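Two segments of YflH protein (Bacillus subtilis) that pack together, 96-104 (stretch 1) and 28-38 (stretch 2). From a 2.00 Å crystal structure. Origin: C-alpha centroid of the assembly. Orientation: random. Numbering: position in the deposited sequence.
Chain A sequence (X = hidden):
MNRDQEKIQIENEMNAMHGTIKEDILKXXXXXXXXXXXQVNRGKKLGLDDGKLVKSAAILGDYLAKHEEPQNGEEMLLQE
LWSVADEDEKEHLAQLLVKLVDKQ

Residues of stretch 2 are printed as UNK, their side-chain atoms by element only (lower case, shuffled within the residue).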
# COMPACT_ATOMS: atom_id res chain seq x y z
N LEU A 96 8.96 -4.15 0.28
CA LEU A 96 7.83 -4.76 -0.42
C LEU A 96 7.55 -4.01 -1.73
O LEU A 96 7.24 -4.62 -2.76
CB LEU A 96 6.58 -4.75 0.47
CG LEU A 96 5.40 -5.61 0.01
CD1 LEU A 96 5.85 -7.07 -0.08
CD2 LEU A 96 4.23 -5.48 0.97
N LEU A 97 7.67 -2.69 -1.68
CA LEU A 97 7.45 -1.86 -2.85
C LEU A 97 8.49 -2.15 -3.94
O LEU A 97 8.19 -2.04 -5.12
CB LEU A 97 7.52 -0.38 -2.47
CG LEU A 97 6.88 0.57 -3.49
CD1 LEU A 97 5.37 0.38 -3.45
CD2 LEU A 97 7.23 2.03 -3.17
N VAL A 98 9.71 -2.51 -3.54
CA VAL A 98 10.74 -2.83 -4.52
C VAL A 98 10.34 -4.12 -5.25
O VAL A 98 10.51 -4.24 -6.46
CB VAL A 98 12.13 -3.01 -3.86
CG1 VAL A 98 13.11 -3.68 -4.84
CG2 VAL A 98 12.68 -1.65 -3.43
N LYS A 99 9.79 -5.08 -4.50
CA LYS A 99 9.34 -6.34 -5.08
C LYS A 99 8.17 -6.06 -6.03
O LYS A 99 8.04 -6.71 -7.07
CB LYS A 99 8.91 -7.31 -3.96
CG LYS A 99 10.08 -7.82 -3.09
CD LYS A 99 9.60 -8.48 -1.78
CE LYS A 99 8.86 -9.79 -2.02
NZ LYS A 99 8.47 -10.52 -0.75
N LEU A 100 7.32 -5.11 -5.67
CA LEU A 100 6.19 -4.76 -6.51
C LEU A 100 6.68 -4.12 -7.81
O LEU A 100 6.21 -4.46 -8.90
CB LEU A 100 5.24 -3.82 -5.75
CG LEU A 100 4.08 -3.14 -6.49
CD1 LEU A 100 3.00 -2.77 -5.49
CD2 LEU A 100 4.58 -1.89 -7.23
N VAL A 101 7.65 -3.22 -7.70
CA VAL A 101 8.19 -2.57 -8.88
C VAL A 101 8.84 -3.59 -9.84
O VAL A 101 8.62 -3.53 -11.05
CB VAL A 101 9.23 -1.49 -8.50
CG1 VAL A 101 10.00 -1.04 -9.73
CG2 VAL A 101 8.51 -0.31 -7.87
N ASP A 102 9.61 -4.52 -9.29
CA ASP A 102 10.28 -5.54 -10.08
C ASP A 102 9.42 -6.77 -10.39
O ASP A 102 9.95 -7.85 -10.65
CB ASP A 102 11.56 -6.00 -9.37
CG ASP A 102 12.66 -4.96 -9.43
OD1 ASP A 102 13.12 -4.65 -10.55
OD2 ASP A 102 13.06 -4.45 -8.37
N LYS A 103 8.11 -6.61 -10.38
CA LYS A 103 7.20 -7.72 -10.65
C LYS A 103 7.04 -7.97 -12.14
O LYS A 103 7.14 -7.05 -12.95
CB LYS A 103 5.83 -7.42 -10.02
CG LYS A 103 4.80 -8.53 -10.16
CD LYS A 103 3.46 -8.05 -9.60
CE LYS A 103 2.36 -9.08 -9.73
NZ LYS A 103 2.59 -10.26 -8.86
N GLN A 104 6.78 -9.23 -12.48
CA GLN A 104 6.58 -9.70 -13.86
C GLN A 104 7.55 -9.12 -14.89
O GLN A 104 8.45 -9.87 -15.31
CB GLN A 104 5.14 -9.45 -14.30
CG GLN A 104 4.74 -7.98 -14.39
CD GLN A 104 3.29 -7.79 -14.80
OE1 GLN A 104 2.88 -8.19 -15.90
NE2 GLN A 104 2.50 -7.18 -13.92
OXT GLN A 104 7.40 -7.94 -15.25
N UNK A 28 -3.36 3.14 -14.91
CA UNK A 28 -2.91 4.05 -13.88
C UNK A 28 -1.86 3.36 -13.01
O UNK A 28 -0.86 3.97 -12.63
o UNK A 28 -5.57 6.36 -12.78
o UNK A 28 -4.36 6.27 -14.61
c UNK A 28 -4.08 4.51 -13.01
c UNK A 28 -4.72 5.81 -13.50
N UNK A 29 -2.09 2.09 -12.69
CA UNK A 29 -1.13 1.36 -11.87
C UNK A 29 0.16 1.17 -12.65
O UNK A 29 1.26 1.33 -12.12
c UNK A 29 -0.68 -0.81 -10.66
c UNK A 29 0.60 -1.18 -8.62
c UNK A 29 -1.67 -0.00 -11.45
c UNK A 29 1.32 -2.20 -9.25
c UNK A 29 0.04 -1.84 -11.27
c UNK A 29 -0.40 -0.49 -9.34
c UNK A 29 1.03 -2.53 -10.57
N UNK A 30 0.03 0.80 -13.93
CA UNK A 30 1.20 0.59 -14.77
C UNK A 30 2.06 1.84 -14.82
O UNK A 30 3.29 1.76 -14.79
c UNK A 30 1.25 -2.26 -15.66
c UNK A 30 0.28 -1.26 -16.27
c UNK A 30 0.78 0.17 -16.18
o UNK A 30 0.81 -3.08 -14.82
o UNK A 30 2.45 -2.23 -16.01
N UNK A 31 1.41 3.00 -14.91
CA UNK A 31 2.13 4.26 -14.96
C UNK A 31 2.78 4.53 -13.61
O UNK A 31 3.92 4.98 -13.54
o UNK A 31 -1.07 7.05 -16.30
c UNK A 31 1.18 5.42 -15.31
c UNK A 31 -0.18 6.62 -17.07
c UNK A 31 0.57 5.34 -16.70
o UNK A 31 0.12 7.20 -18.13
N UNK A 32 2.03 4.27 -12.54
CA UNK A 32 2.53 4.47 -11.18
C UNK A 32 3.80 3.63 -11.00
O UNK A 32 4.84 4.13 -10.57
c UNK A 32 2.98 3.44 -6.19
c UNK A 32 2.02 2.56 -8.21
c UNK A 32 2.47 4.90 -8.03
c UNK A 32 2.96 4.72 -6.74
c UNK A 32 1.47 4.03 -10.17
c UNK A 32 2.51 2.36 -6.92
c UNK A 32 1.99 3.83 -8.77
N UNK A 33 3.69 2.36 -11.34
CA UNK A 33 4.81 1.43 -11.24
C UNK A 33 5.99 1.95 -12.07
O UNK A 33 7.14 1.90 -11.62
c UNK A 33 5.84 -3.41 -12.37
c UNK A 33 5.37 -1.05 -11.62
n UNK A 33 5.23 -4.69 -12.81
c UNK A 33 4.77 -2.35 -12.14
c UNK A 33 4.36 0.06 -11.74
N UNK A 34 5.71 2.47 -13.26
CA UNK A 34 6.77 3.00 -14.11
C UNK A 34 7.46 4.21 -13.51
O UNK A 34 8.65 4.43 -13.73
N UNK A 35 6.70 5.02 -12.76
CA UNK A 35 7.25 6.21 -12.12
C UNK A 35 8.21 5.79 -11.00
O UNK A 35 9.26 6.41 -10.81
c UNK A 35 6.60 9.55 -8.71
c UNK A 35 6.19 8.44 -9.44
c UNK A 35 7.73 10.39 -10.67
c UNK A 35 6.54 8.28 -10.78
c UNK A 35 7.38 10.53 -9.34
o UNK A 35 7.80 11.63 -8.62
c UNK A 35 6.10 7.06 -11.56
c UNK A 35 7.32 9.27 -11.38
N UNK A 36 7.87 4.73 -10.27
CA UNK A 36 8.73 4.25 -9.20
C UNK A 36 9.99 3.68 -9.82
O UNK A 36 11.10 3.92 -9.35
c UNK A 36 8.02 3.16 -8.38
c UNK A 36 7.08 4.81 -6.76
c UNK A 36 6.77 3.60 -7.60
c UNK A 36 6.28 2.46 -6.72
N UNK A 37 9.82 2.91 -10.88
CA UNK A 37 10.95 2.32 -11.58
C UNK A 37 11.87 3.45 -12.07
O UNK A 37 13.09 3.30 -12.10
c UNK A 37 10.00 -1.45 -13.50
c UNK A 37 10.46 1.46 -12.74
c UNK A 37 10.93 -0.51 -14.25
c UNK A 37 11.53 0.54 -13.32
n UNK A 37 9.46 -2.53 -14.38
N UNK A 38 11.28 4.60 -12.42
CA UNK A 38 12.06 5.76 -12.88
C UNK A 38 12.90 6.29 -11.74
O UNK A 38 14.08 6.62 -11.92
n UNK A 38 10.28 9.69 -14.00
c UNK A 38 10.45 6.62 -14.71
c UNK A 38 10.57 7.81 -15.67
c UNK A 38 9.76 9.03 -15.23
c UNK A 38 11.15 6.89 -13.38

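Position 28 carries two carbons, the second bearing two oxygens. This is a short carboxylate, Asp28. It is exposed and lies out of reach of stretch 1.

Position 29 has one carbon followed by a ring of six carbons, with no oxygen. The ring meets Leu100. This is Phe29. Its CZ lies 3.8 Å from CD2 of Leu100, which approaches the ring obliquely.

Position 30 has three carbons, the third carrying two oxygens. This is Glu30. It is exposed and makes no close contact with stretch 1.

Position 31 repeats that pattern: three carbons in a row and two terminal oxygens. This is Glu31. It lies out of reach of stretch 1.

Position 32 has one carbon and a six-carbon ring without a hydroxyl. This is Phe32. It is buried but makes no close contact with stretch 1.

Position 33 has four carbons in a row ending in nitrogen, an extended chain. The terminal nitrogen reaches the backbone of Lys103. This is Lys33. All four chi angles are t. Its NZ donates a hydrogen bond to O of Lys103 at 3.0 Å. On the way, its CE passes 3.1 Å from O of Val101 and 3.6 Å from O of Leu100.

Position 34 has no side-chain atoms. This is Gly34. It makes no contact here, and there is room for a CB.

Position 35 has one carbon and a six-carbon ring bearing one oxygen. This is Tyr35. It lies out of reach of stretch 1.

Position 36 has four carbons, forked at the second. The side chain packs against Leu97 and Val101. This is Leu36, with CA-to-CB directed toward stretch 1. Its CB lies 3.5 Å from CG2 of Val101, and its CD1 lies 3.7 Å from CD2 of Leu97.

Position 37 has four carbons in a row and a final nitrogen. The chain runs beside Val101. This is Lys37. Its CE lies 3.5 Å from O of Val101 and 3.8 Å from CG1 of the same residue.

Position 38 has the same composition, four carbons and a nitrogen. This is Lys38. It is exposed and out of reach of stretch 1.

The contact combines an apolar patch with one polar anchor. Phe29 and Leu36 pack against Leu97, Leu100 and Val101. Helix 96-101 ends beside Lys33, where the CA atoms of Val101 and Lys33 are 5.7 Å apart. The extended lysine then reaches the backbone beyond the helix and ties it down through the single hydrogen bond between the stretches.

Stretch 2, residues 28-38: DFEEFKGYLKK
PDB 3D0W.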